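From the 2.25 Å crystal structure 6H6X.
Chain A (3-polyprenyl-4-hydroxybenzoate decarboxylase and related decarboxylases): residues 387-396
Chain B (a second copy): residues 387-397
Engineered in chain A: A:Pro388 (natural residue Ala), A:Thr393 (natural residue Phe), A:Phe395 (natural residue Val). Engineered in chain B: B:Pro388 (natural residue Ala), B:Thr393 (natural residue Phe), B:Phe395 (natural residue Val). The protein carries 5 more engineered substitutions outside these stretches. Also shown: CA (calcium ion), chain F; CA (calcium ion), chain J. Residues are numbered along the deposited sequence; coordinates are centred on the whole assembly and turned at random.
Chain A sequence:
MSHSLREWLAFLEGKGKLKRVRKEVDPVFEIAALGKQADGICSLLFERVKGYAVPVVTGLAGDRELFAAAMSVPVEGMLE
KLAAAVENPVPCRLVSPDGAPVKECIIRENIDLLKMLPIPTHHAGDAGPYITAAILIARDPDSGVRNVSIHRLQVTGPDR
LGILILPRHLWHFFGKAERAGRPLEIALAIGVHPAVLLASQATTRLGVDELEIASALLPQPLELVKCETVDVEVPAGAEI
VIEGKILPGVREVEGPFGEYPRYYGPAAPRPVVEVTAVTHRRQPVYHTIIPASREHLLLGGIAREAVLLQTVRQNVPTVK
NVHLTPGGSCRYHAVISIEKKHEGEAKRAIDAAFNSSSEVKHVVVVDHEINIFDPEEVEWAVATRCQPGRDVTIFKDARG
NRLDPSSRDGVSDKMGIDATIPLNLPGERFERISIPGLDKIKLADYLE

Chain A 387-396: QPGRDVTIFK
Chain B (387-397) QPGRDVTIFKD

Two copies of one short motif, a single helical turn at 388-391 running straight into a strand at 392-395, pack against each other in a nearly twofold arrangement. The strands run roughly antiparallel, with 147° between their N-to-C directions, and their axes come no closer than 10.1 Å. At that separation the backbones cannot pair; no hydrogen bond crosses, and the contact is made by shape, burying 422 Å² summed over both sides.

The register sets each strand against the other copy's helical turn. The CA of A:Pro388 lies 6.5 Å from the CA of B:Ile394, and the CA of A:Ile394 lies 6.7 Å from the CA of B:Pro388. Strand phi/psi values stay near -117/130, so side chains alternate: A:Val392, A:Ile394 and their B counterparts point toward the partner, while the engineered A:Thr393, A:Phe395, B:Thr393 and B:Phe395 point away and leave the contact to their neighbours.

A:Ile394 and B:Ile394 are the main bumps. In both copies the residue takes chi1 m and chi2 t, which spreads its two methyl ends over different surfaces. CG2 of A:Ile394 reaches CB of B:Pro388 at 3.9 Å and the backbone N of B:Gly389 at 4.0 Å, settling on the start of the helical turn. Its CD1 meets CG1 of B:Val392 at 3.9 Å. The reciprocal proline and valine contacts are slightly longer, while CG2 of B:Ile394 sits 3.9 Å from N of A:Gly389: CG2 of B:Ile394 lies 4.2 Å from CB of A:Pro388, and CD1 of B:Ile394 lies 4.2 Å from CG1 of A:Val392. In the middle, CD1 of A:Ile394 and CD1 of B:Ile394 face each other at 4.5 Å. A beta-branched chain suits this place because it offers a methyl close to the backbone and a longer arm beyond. Valine, with chi1 t, supplies a shorter surface for that arm; the engineered prolines, C-gamma exo, present CB toward the isoleucine.

Glycine makes the hollow at each end. The CA of A:Gly389 lies 4.0 Å from CD of B:Lys396, and an ideal CB there would fall 2.8 Å from that same CD, a clash. At the other end, CG of A:Lys396 stands 4.5 Å from the CA of B:Gly389, where an ideal CB would be tight at 3.0 Å from CG. The lysines start sideways and bring their ends nearer, laying aliphatic methylenes beside bare backbone in an exposed setting.

Behind this surface, each turn is braced from within its own chain. The N of A:Gln387, at the N-cap position, donates to OD2 of A:Asp391 at 2.9 Å, while the N of A:Asp391 returns a bond to O of A:Gln387 at 2.7 Å. A:Arg390, its chi1 and chi2 t and chi3 p, swings its end away from the partner; its NE bonds OD1 of A:Asp391 at 3.1 Å. OD2 of A:Asp391 also binds the chain F calcium at 2.8 Å. Chain B repeats this pattern, with its own calcium in chain J.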

ATOM      1  N   GLN A 387     -19.523  -8.133   1.257  1.00 40.64           N
ATOM      2  CA  GLN A 387     -20.653  -8.179   0.322  1.00 38.64           C
ATOM      3  C   GLN A 387     -21.391  -6.854   0.552  1.00 41.80           C
ATOM      4  O   GLN A 387     -22.057  -6.706   1.579  1.00 38.56           O
ATOM      5  CB  GLN A 387     -21.549  -9.388   0.640  1.00 41.82           C
ATOM      6  CG  GLN A 387     -21.013 -10.731   0.128  1.00 35.88           C
ATOM      7  CD  GLN A 387     -20.859 -10.764  -1.383  1.00 38.73           C
ATOM      8  OE1 GLN A 387     -19.826 -11.142  -1.920  1.00 43.49           O
ATOM      9  NE2 GLN A 387     -21.879 -10.352  -2.076  1.00 41.52           N
ATOM     10  N   PRO A 388     -21.242  -5.867  -0.374  1.00 37.56           N
ATOM     11  CA  PRO A 388     -21.672  -4.535  -0.060  1.00 36.93           C
ATOM     12  C   PRO A 388     -23.162  -4.304   0.265  1.00 43.55           C
ATOM     13  O   PRO A 388     -23.455  -3.382   1.002  1.00 45.13           O
ATOM     14  CB  PRO A 388     -21.311  -3.730  -1.320  1.00 36.73           C
ATOM     15  CG  PRO A 388     -20.181  -4.445  -1.912  1.00 35.47           C
ATOM     16  CD  PRO A 388     -20.419  -5.900  -1.595  1.00 36.79           C
ATOM     17  N   GLY A 389     -24.068  -5.140  -0.244  1.00 54.81           N
ATOM     18  CA  GLY A 389     -25.494  -5.045   0.092  1.00 51.35           C
ATOM     19  C   GLY A 389     -25.777  -5.343   1.560  1.00 49.54           C
ATOM     20  O   GLY A 389     -26.672  -4.775   2.127  1.00 54.01           O
ATOM     21  N   ARG A 390     -24.989  -6.220   2.156  1.00 45.81           N
ATOM     22  CA  ARG A 390     -25.038  -6.556   3.566  1.00 47.17           C
ATOM     23  C   ARG A 390     -24.031  -5.756   4.416  1.00 49.73           C
ATOM     24  O   ARG A 390     -24.291  -5.451   5.596  1.00 46.94           O
ATOM     25  CB  ARG A 390     -24.700  -8.070   3.687  1.00 49.11           C
ATOM     26  CG  ARG A 390     -24.813  -8.721   5.082  1.00 54.03           C
ATOM     27  CD  ARG A 390     -24.321 -10.194   5.069  1.00 55.72           C
ATOM     28  NE  ARG A 390     -22.851 -10.262   4.958  1.00 68.61           N
ATOM     29  CZ  ARG A 390     -22.113 -11.163   4.264  1.00 74.45           C
ATOM     30  NH1 ARG A 390     -22.664 -12.140   3.551  1.00 75.26           N
ATOM     31  NH2 ARG A 390     -20.780 -11.040   4.254  1.00 71.53           N
ATOM     32  N   ASP A 391     -22.842  -5.465   3.871  1.00 44.03           N
ATOM     33  CA  ASP A 391     -21.684  -5.109   4.728  1.00 42.39           C
ATOM     34  C   ASP A 391     -21.254  -3.626   4.728  1.00 37.12           C
ATOM     35  O   ASP A 391     -20.307  -3.260   5.436  1.00 35.61           O
ATOM     36  CB  ASP A 391     -20.500  -6.008   4.344  1.00 41.83           C
ATOM     37  CG  ASP A 391     -20.701  -7.454   4.723  1.00 45.89           C
ATOM     38  OD1 ASP A 391     -21.370  -7.709   5.729  1.00 52.07           O
ATOM     39  OD2 ASP A 391     -20.131  -8.354   4.041  1.00 46.17           O
ATOM     40  N   VAL A 392     -21.946  -2.800   3.967  1.00 34.49           N
ATOM     41  CA  VAL A 392     -21.614  -1.374   3.822  1.00 35.35           C
ATOM     42  C   VAL A 392     -22.709  -0.528   4.375  1.00 33.65           C
ATOM     43  O   VAL A 392     -23.837  -0.640   3.956  1.00 34.23           O
ATOM     44  CB  VAL A 392     -21.412  -0.985   2.345  1.00 33.34           C
ATOM     45  CG1 VAL A 392     -21.191   0.510   2.211  1.00 37.78           C
ATOM     46  CG2 VAL A 392     -20.200  -1.683   1.774  1.00 38.70           C
ATOM     47  N   THR A 393     -22.364   0.333   5.318  1.00 37.38           N
ATOM     48  CA  THR A 393     -23.298   1.299   5.868  1.00 42.59           C
ATOM     49  C   THR A 393     -22.813   2.719   5.542  1.00 37.10           C
ATOM     50  O   THR A 393     -21.624   2.992   5.629  1.00 36.40           O
ATOM     51  CB  THR A 393     -23.380   1.145   7.397  1.00 47.14           C
ATOM     52  OG1 THR A 393     -22.076   1.145   7.921  1.00 43.85           O
ATOM     53  CG2 THR A 393     -23.982  -0.166   7.788  1.00 54.30           C
ATOM     54  N   ILE A 394     -23.723   3.580   5.142  1.00 35.65           N
ATOM     55  CA  ILE A 394     -23.457   4.942   4.802  1.00 36.56           C
ATOM     56  C   ILE A 394     -24.239   5.895   5.688  1.00 40.72           C
ATOM     57  O   ILE A 394     -25.410   5.702   5.864  1.00 46.68           O
ATOM     58  CB  ILE A 394     -23.729   5.199   3.322  1.00 35.14           C
ATOM     59  CG1 ILE A 394     -22.787   4.347   2.477  1.00 35.50           C
ATOM     60  CG2 ILE A 394     -23.462   6.653   3.012  1.00 30.88           C
ATOM     61  CD1 ILE A 394     -23.187   4.200   1.032  1.00 36.83           C
ATOM     62  N   PHE A 395     -23.569   6.912   6.246  1.00 41.74           N
ATOM     63  CA  PHE A 395     -24.157   7.912   7.147  1.00 48.01           C
ATOM     64  C   PHE A 395     -24.066   9.274   6.453  1.00 47.65           C
ATOM     65  O   PHE A 395     -23.008   9.685   5.958  1.00 46.03           O
ATOM     66  CB  PHE A 395     -23.447   7.963   8.519  1.00 56.50           C
ATOM     67  CG  PHE A 395     -23.548   6.670   9.323  1.00 72.88           C
ATOM     68  CD1 PHE A 395     -22.833   5.528   8.943  1.00 86.76           C
ATOM     69  CD2 PHE A 395     -24.338   6.586  10.469  1.00 85.32           C
ATOM     70  CE1 PHE A 395     -22.894   4.332   9.688  1.00 90.48           C
ATOM     71  CE2 PHE A 395     -24.416   5.388  11.216  1.00 96.09           C
ATOM     72  CZ  PHE A 395     -23.693   4.262  10.822  1.00 92.68           C
ATOM     73  N   LYS A 396     -25.206   9.955   6.376  1.00 44.26           N
ATOM     74  CA  LYS A 396     -25.288  11.303   5.811  1.00 53.58           C
ATOM     75  C   LYS A 396     -25.417  12.389   6.918  1.00 53.49           C
ATOM     76  O   LYS A 396     -26.443  12.375   7.631  1.00 58.73           O
ATOM     77  CB  LYS A 396     -26.482  11.377   4.861  1.00 51.25           C
ATOM     78  CG  LYS A 396     -26.204  11.635   3.414  1.00 52.60           C
ATOM     79  CD  LYS A 396     -27.169  12.668   2.873  1.00 56.70           C
ATOM     80  CE  LYS A 396     -27.160  12.725   1.366  1.00 62.04           C
ATOM     81  NZ  LYS A 396     -26.830  14.115   0.981  1.00 65.02           N
TER
ATOM     82  N   GLN B 387     -17.657  11.619  -1.396  1.00 39.79           N
ATOM     83  CA  GLN B 387     -18.731  11.853  -0.426  1.00 37.73           C
ATOM     84  C   GLN B 387     -19.726  10.713  -0.587  1.00 32.80           C
ATOM     85  O   GLN B 387     -20.450  10.691  -1.578  1.00 35.94           O
ATOM     86  CB  GLN B 387     -19.390  13.230  -0.699  1.00 46.74           C
ATOM     87  CG  GLN B 387     -18.592  14.399  -0.104  1.00 53.54           C
ATOM     88  CD  GLN B 387     -18.436  14.291   1.438  1.00 56.98           C
ATOM     89  OE1 GLN B 387     -17.333  14.446   1.982  1.00 59.92           O
ATOM     90  NE2 GLN B 387     -19.518  13.970   2.114  1.00 54.80           N
ATOM     91  N   PRO B 388     -19.722   9.727   0.330  1.00 32.81           N
ATOM     92  CA  PRO B 388     -20.400   8.466   0.038  1.00 36.53           C
ATOM     93  C   PRO B 388     -21.920   8.523  -0.225  1.00 35.95           C
ATOM     94  O   PRO B 388     -22.412   7.682  -0.950  1.00 41.19           O
ATOM     95  CB  PRO B 388     -20.132   7.610   1.268  1.00 32.84           C
ATOM     96  CG  PRO B 388     -19.199   8.298   2.097  1.00 32.07           C
ATOM     97  CD  PRO B 388     -18.857   9.605   1.513  1.00 35.45           C
ATOM     98  N   GLY B 389     -22.629   9.508   0.322  1.00 35.72           N
ATOM     99  CA  GLY B 389     -24.058   9.647   0.047  1.00 41.83           C
ATOM    100  C   GLY B 389     -24.348  10.012  -1.407  1.00 40.20           C
ATOM    101  O   GLY B 389     -25.359   9.617  -1.959  1.00 52.24           O
ATOM    102  N   ARG B 390     -23.458  10.787  -1.993  1.00 38.95           N
ATOM    103  CA  ARG B 390     -23.496  11.149  -3.402  1.00 43.50           C
ATOM    104  C   ARG B 390     -22.708  10.161  -4.324  1.00 44.22           C
ATOM    105  O   ARG B 390     -23.100   9.937  -5.441  1.00 41.29           O
ATOM    106  CB  ARG B 390     -22.850  12.550  -3.517  1.00 46.18           C
ATOM    107  CG  ARG B 390     -22.934  13.244  -4.899  1.00 53.13           C
ATOM    108  CD  ARG B 390     -22.156  14.589  -4.877  1.00 60.26           C
ATOM    109  NE  ARG B 390     -20.694  14.336  -4.874  1.00 70.58           N
ATOM    110  CZ  ARG B 390     -19.732  15.095  -4.326  1.00 70.66           C
ATOM    111  NH1 ARG B 390     -19.996  16.268  -3.741  1.00 66.16           N
ATOM    112  NH2 ARG B 390     -18.456  14.690  -4.393  1.00 67.44           N
ATOM    113  N   ASP B 391     -21.577   9.629  -3.850  1.00 39.61           N
ATOM    114  CA  ASP B 391     -20.566   9.053  -4.741  1.00 40.65           C
ATOM    115  C   ASP B 391     -20.430   7.514  -4.751  1.00 36.47           C
ATOM    116  O   ASP B 391     -19.574   6.997  -5.444  1.00 42.80           O
ATOM    117  CB  ASP B 391     -19.207   9.703  -4.390  1.00 41.53           C
ATOM    118  CG  ASP B 391     -19.138  11.172  -4.791  1.00 44.18           C
ATOM    119  OD1 ASP B 391     -19.818  11.566  -5.812  1.00 52.57           O
ATOM    120  OD2 ASP B 391     -18.358  11.933  -4.139  1.00 39.47           O
ATOM    121  N   VAL B 392     -21.272   6.812  -4.004  1.00 35.47           N
ATOM    122  CA  VAL B 392     -21.251   5.361  -3.868  1.00 34.35           C
ATOM    123  C   VAL B 392     -22.529   4.759  -4.404  1.00 38.78           C
ATOM    124  O   VAL B 392     -23.585   5.124  -3.949  1.00 40.95           O
ATOM    125  CB  VAL B 392     -21.085   4.908  -2.426  1.00 33.98           C
ATOM    126  CG1 VAL B 392     -21.206   3.398  -2.285  1.00 39.98           C
ATOM    127  CG2 VAL B 392     -19.752   5.335  -1.861  1.00 37.71           C
ATOM    128  N   THR B 393     -22.434   3.802  -5.323  1.00 37.86           N
ATOM    129  CA  THR B 393     -23.559   2.981  -5.717  1.00 39.31           C
ATOM    130  C   THR B 393     -23.267   1.528  -5.331  1.00 40.51           C
ATOM    131  O   THR B 393     -22.151   1.037  -5.528  1.00 35.47           O
ATOM    132  CB  THR B 393     -23.754   3.037  -7.241  1.00 50.17           C
ATOM    133  OG1 THR B 393     -22.462   2.781  -7.875  1.00 61.07           O
ATOM    134  CG2 THR B 393     -24.211   4.364  -7.669  1.00 57.69           C
ATOM    135  N   ILE B 394     -24.304   0.823  -4.868  1.00 34.72           N
ATOM    136  CA  ILE B 394     -24.256  -0.556  -4.517  1.00 32.34           C
ATOM    137  C   ILE B 394     -25.158  -1.385  -5.418  1.00 39.28           C
ATOM    138  O   ILE B 394     -26.267  -0.932  -5.749  1.00 43.13           O
ATOM    139  CB  ILE B 394     -24.685  -0.661  -3.077  1.00 36.32           C
ATOM    140  CG1 ILE B 394     -23.661  -0.000  -2.181  1.00 38.86           C
ATOM    141  CG2 ILE B 394     -24.919  -2.132  -2.653  1.00 39.72           C
ATOM    142  CD1 ILE B 394     -24.126   0.225  -0.754  1.00 43.71           C
ATOM    143  N   PHE B 395     -24.678  -2.572  -5.855  1.00 37.93           N
ATOM    144  CA  PHE B 395     -25.497  -3.576  -6.564  1.00 41.98           C
ATOM    145  C   PHE B 395     -25.663  -4.761  -5.640  1.00 46.22           C
ATOM    146  O   PHE B 395     -24.674  -5.353  -5.200  1.00 43.19           O
ATOM    147  CB  PHE B 395     -24.952  -3.959  -7.941  1.00 52.78           C
ATOM    148  CG  PHE B 395     -24.950  -2.787  -8.940  1.00 82.88           C
ATOM    149  CD1 PHE B 395     -24.059  -1.688  -8.800  1.00 97.05           C
ATOM    150  CD2 PHE B 395     -25.863  -2.738 -10.016  1.00105.76           C
ATOM    151  CE1 PHE B 395     -24.101  -0.591  -9.684  1.00100.39           C
ATOM    152  CE2 PHE B 395     -25.875  -1.645 -10.913  1.00100.07           C
ATOM    153  CZ  PHE B 395     -25.000  -0.573 -10.745  1.00 93.22           C
ATOM    154  N   LYS B 396     -26.910  -5.040  -5.269  1.00 46.16           N
ATOM    155  CA  LYS B 396     -27.261  -6.126  -4.337  1.00 52.59           C
ATOM    156  C   LYS B 396     -27.890  -7.282  -5.167  1.00 53.11           C
ATOM    157  O   LYS B 396     -29.003  -7.109  -5.650  1.00 69.82           O
ATOM    158  CB  LYS B 396     -28.147  -5.589  -3.193  1.00 52.84           C
ATOM    159  CG  LYS B 396     -29.042  -6.620  -2.501  1.00 68.71           C
ATOM    160  CD  LYS B 396     -29.021  -6.626  -0.962  1.00 74.41           C
ATOM    161  CE  LYS B 396     -28.845  -8.078  -0.350  1.00 91.06           C
ATOM    162  NZ  LYS B 396     -27.525  -8.900  -0.315  1.00 73.25           N
ATOM    163  N   ASP B 397     -27.134  -8.388  -5.327  1.00 48.81           N
ATOM    164  CA  ASP B 397     -27.440  -9.667  -6.080  1.00 60.71           C
ATOM    165  C   ASP B 397     -26.717  -9.895  -7.424  1.00 64.49           C
ATOM    166  O   ASP B 397     -27.163 -10.717  -8.252  1.00 58.86           O
ATOM    167  CB  ASP B 397     -28.945  -9.938  -6.255  1.00 63.37           C
ATOM    168  CG  ASP B 397     -29.609 -10.222  -4.976  1.00 62.64           C
ATOM    169  OD1 ASP B 397     -28.843 -10.358  -3.980  1.00 56.55           O
ATOM    170  OD2 ASP B 397     -30.864 -10.340  -4.981  1.00 64.71           O
TER
HETATM  171 CA    CA F 504     -18.379  -9.290   5.969  1.00 45.06          CA
HETATM  172 CA    CA J 504     -16.512  12.554  -6.128  1.00 44.12          CA
HETATM  173  O   HOH W   1     -19.847 -10.314   8.218  1.00 54.33           O
HETATM  174  O   HOH W   2     -17.788  13.710  -8.170  1.00 53.68           O